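Local coordinates for CoA binding domain protein (Escherichia coli, PDB 3QA9), which belongs to the CoA-binding domain family, whose members share a Rossmann-like fold built on a parallel beta sheet flanked by helices, at residues A[90-95]-A[114-119]. Residues are numbered along the deposited sequence; the frame is centred on the assembly and turned at random.
Sequences FVVYAI and ARQAKE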
ATOM      1  N   PHE A  90      11.805   0.242   1.793  1.00 18.24           N
ATOM      2  CA  PHE A  90      10.749   0.306   0.811  1.00 18.85           C
ATOM      3  C   PHE A  90      10.405   1.725   0.434  1.00 19.17           C
ATOM      4  O   PHE A  90       9.963   1.990  -0.672  1.00 20.84           O
ATOM      5  CB  PHE A  90       9.557  -0.463   1.342  1.00 19.37           C
ATOM      6  CG  PHE A  90       9.916  -1.870   1.657  1.00 18.46           C
ATOM      7  CD1 PHE A  90      10.110  -2.276   2.964  1.00 21.06           C
ATOM      8  CD2 PHE A  90      10.013  -2.805   0.633  1.00 21.23           C
ATOM      9  CE1 PHE A  90      10.498  -3.578   3.250  1.00 20.90           C
ATOM     10  CE2 PHE A  90      10.396  -4.103   0.892  1.00 21.65           C
ATOM     11  CZ  PHE A  90      10.597  -4.507   2.217  1.00 22.09           C
ATOM     12  N   VAL A  91      10.628   2.647   1.353  1.00 17.64           N
ATOM     13  CA  VAL A  91      10.387   4.041   1.050  1.00 17.36           C
ATOM     14  C   VAL A  91      11.416   4.549   0.047  1.00 17.03           C
ATOM     15  O   VAL A  91      11.080   5.245  -0.896  1.00 16.05           O
ATOM     16  CB  VAL A  91      10.456   4.887   2.308  1.00 18.48           C
ATOM     17  CG1 VAL A  91      10.666   6.357   1.946  1.00 17.55           C
ATOM     18  CG2 VAL A  91       9.177   4.701   3.076  1.00 20.58           C
ATOM     19  N   VAL A  92      12.676   4.194   0.255  1.00 16.93           N
ATOM     20  CA  VAL A  92      13.732   4.620  -0.663  1.00 17.08           C
ATOM     21  C   VAL A  92      13.412   4.085  -2.047  1.00 17.27           C
ATOM     22  O   VAL A  92      13.569   4.775  -3.057  1.00 17.11           O
ATOM     23  CB  VAL A  92      15.111   4.092  -0.227  1.00 17.72           C
ATOM     24  CG1 VAL A  92      16.131   4.331  -1.339  1.00 18.37           C
ATOM     25  CG2 VAL A  92      15.545   4.793   1.044  1.00 18.98           C
ATOM     26  N   TYR A  93      12.966   2.838  -2.085  1.00 18.34           N
ATOM     27  CA  TYR A  93      12.593   2.221  -3.336  1.00 18.83           C
ATOM     28  C   TYR A  93      11.393   2.875  -3.962  1.00 18.27           C
ATOM     29  O   TYR A  93      11.328   3.021  -5.176  1.00 17.20           O
ATOM     30  CB  TYR A  93      12.340   0.734  -3.125  1.00 23.51           C
ATOM     31  CG  TYR A  93      13.633   0.013  -3.021  1.00 26.46           C
ATOM     32  CD1 TYR A  93      14.704   0.446  -3.775  1.00 30.73           C
ATOM     33  CD2 TYR A  93      13.802  -1.079  -2.187  1.00 31.47           C
ATOM     34  CE1 TYR A  93      15.907  -0.170  -3.727  1.00 33.29           C
ATOM     35  CE2 TYR A  93      15.025  -1.731  -2.129  1.00 32.89           C
ATOM     36  CZ  TYR A  93      16.071  -1.250  -2.911  1.00 32.68           C
ATOM     37  OH  TYR A  93      17.291  -1.847  -2.956  1.00 37.24           O
ATOM     38  N   ALA A  94      10.446   3.277  -3.126  1.00 15.66           N
ATOM     39  CA  ALA A  94       9.245   3.939  -3.611  1.00 17.42           C
ATOM     40  C   ALA A  94       9.618   5.265  -4.256  1.00 16.47           C
ATOM     41  O   ALA A  94       9.016   5.683  -5.253  1.00 17.12           O
ATOM     42  CB  ALA A  94       8.273   4.181  -2.463  1.00 15.59           C
ATOM     43  N   ILE A  95      10.612   5.932  -3.682  1.00 16.51           N
ATOM     44  CA  ILE A  95      11.065   7.217  -4.210  1.00 16.61           C
ATOM     45  C   ILE A  95      11.723   6.993  -5.564  1.00 18.04           C
ATOM     46  O   ILE A  95      11.421   7.680  -6.539  1.00 17.07           O
ATOM     47  CB  ILE A  95      12.070   7.876  -3.250  1.00 17.80           C
ATOM     48  CG1 ILE A  95      11.365   8.227  -1.935  1.00 17.16           C
ATOM     49  CG2 ILE A  95      12.670   9.123  -3.883  1.00 19.07           C
ATOM     50  CD1 ILE A  95      12.310   8.648  -0.814  1.00 18.31           C
ATOM     51  N   ALA A 114       8.793   7.912   7.096  1.00 14.78           N
ATOM     52  CA  ALA A 114       7.737   8.802   6.614  1.00 12.66           C
ATOM     53  C   ALA A 114       8.300  10.159   6.211  1.00 14.55           C
ATOM     54  O   ALA A 114       7.965  10.696   5.154  1.00 15.15           O
ATOM     55  CB  ALA A 114       6.666   8.981   7.693  1.00 13.00           C
ATOM     56  N   ARG A 115       9.161  10.711   7.055  1.00 14.13           N
ATOM     57  CA  ARG A 115       9.758  12.012   6.776  1.00 14.82           C
ATOM     58  C   ARG A 115      10.586  11.979   5.494  1.00 14.08           C
ATOM     59  O   ARG A 115      10.518  12.887   4.672  1.00 13.32           O
ATOM     60  CB  ARG A 115      10.603  12.455   7.978  1.00 15.64           C
ATOM     61  CG  ARG A 115      11.339  13.807   7.843  1.00 16.53           C
ATOM     62  CD  ARG A 115      10.398  14.988   7.562  1.00 19.98           C
ATOM     63  NE  ARG A 115       9.341  15.170   8.556  1.00 23.89           N
ATOM     64  CZ  ARG A 115       9.432  15.925   9.653  1.00 25.52           C
ATOM     65  NH1 ARG A 115      10.544  16.590   9.924  1.00 23.81           N
ATOM     66  NH2 ARG A 115       8.390  16.027  10.472  1.00 25.06           N
ATOM     67  N   GLN A 116      11.351  10.919   5.303  1.00 14.40           N
ATOM     68  CA  GLN A 116      12.145  10.802   4.090  1.00 15.20           C
ATOM     69  C   GLN A 116      11.241  10.824   2.857  1.00 15.94           C
ATOM     70  O   GLN A 116      11.516  11.510   1.884  1.00 15.66           O
ATOM     71  CB  GLN A 116      12.967   9.517   4.134  1.00 19.45           C
ATOM     72  CG  GLN A 116      13.979   9.438   3.035  1.00 21.98           C
ATOM     73  CD  GLN A 116      14.851   8.221   3.181  1.00 25.20           C
ATOM     74  OE1 GLN A 116      14.511   7.286   3.903  1.00 25.89           O
ATOM     75  NE2 GLN A 116      15.981   8.220   2.496  1.00 24.92           N
ATOM     76  N   ALA A 117      10.149  10.081   2.903  1.00 14.24           N
ATOM     77  CA  ALA A 117       9.213  10.078   1.779  1.00 15.57           C
ATOM     78  C   ALA A 117       8.631  11.468   1.566  1.00 15.97           C
ATOM     79  O   ALA A 117       8.573  11.957   0.441  1.00 15.39           O
ATOM     80  CB  ALA A 117       8.093   9.104   2.026  1.00 14.35           C
ATOM     81  N   LYS A 118       8.205  12.100   2.653  1.00 14.63           N
ATOM     82  CA  LYS A 118       7.644  13.433   2.559  1.00 17.28           C
ATOM     83  C   LYS A 118       8.599  14.417   1.934  1.00 17.50           C
ATOM     84  O   LYS A 118       8.212  15.227   1.100  1.00 16.88           O
ATOM     85  CB  LYS A 118       7.219  13.937   3.938  1.00 18.68           C
ATOM     86  CG  LYS A 118       5.925  13.344   4.345  1.00 23.26           C
ATOM     87  CD  LYS A 118       5.519  13.737   5.742  1.00 26.85           C
ATOM     88  CE  LYS A 118       4.519  14.848   5.740  1.00 25.75           C
ATOM     89  NZ  LYS A 118       4.129  15.153   7.155  1.00 27.80           N
ATOM     90  N   GLU A 119       9.854  14.342   2.344  1.00 16.37           N
ATOM     91  CA  GLU A 119      10.869  15.235   1.815  1.00 18.72           C
ATOM     92  C   GLU A 119      11.061  15.040   0.320  1.00 18.49           C
ATOM     93  O   GLU A 119      11.378  15.994  -0.390  1.00 19.07           O
ATOM     94  CB  GLU A 119      12.200  15.024   2.546  1.00 22.00           C
ATOM     95  CG  GLU A 119      12.203  15.529   3.987  1.00 27.69           C
ATOM     96  CD  GLU A 119      12.043  17.039   4.080  1.00 31.12           C
ATOM     97  OE1 GLU A 119      12.792  17.764   3.392  1.00 33.37           O
ATOM     98  OE2 GLU A 119      11.172  17.503   4.843  1.00 34.02           O
TER
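The side-chain amide of Gln116 makes no hydrogen bond to segment 90-95; it lies against a methyl of Val92. Val92 CG2 is 3.7 Å from Gln116 NE2 and 3.9 Å from OE1, with CD at 4.1 Å, so the methyl lies near both the nitrogen and the oxygen of the amide. CG of Gln116 stands anti to the backbone N (chi1 -170°), and the chain, extended beyond it, carries the amide across; a long, flexible residue with a polar tip suits this exposed edge. Deeper in, two small buried side chains meet: Val91 CG1 touches Ala117 CB at 3.8 Å. The small side chain of Ala117 is consistent with the close backbones, the CA atoms of Val91 and Ala117 being 6.2 Å apart, and Ala117 also rests on Ile124 of strand 123-126. One turn after Val91, the longer Ile95 extends CD1 to 4.0 Å from Gln116 O and also packs on Ala120. The segment axes run nearly parallel, at 10°, with a closest approach of 9.5 Å, as expected for neighbouring helices preceding adjacent parallel strands 101-104 and 123-126 of a Rossmann-like sheet. Between the segments, mainly van der Waals packing operates, with little directional bonding to fix the helices here.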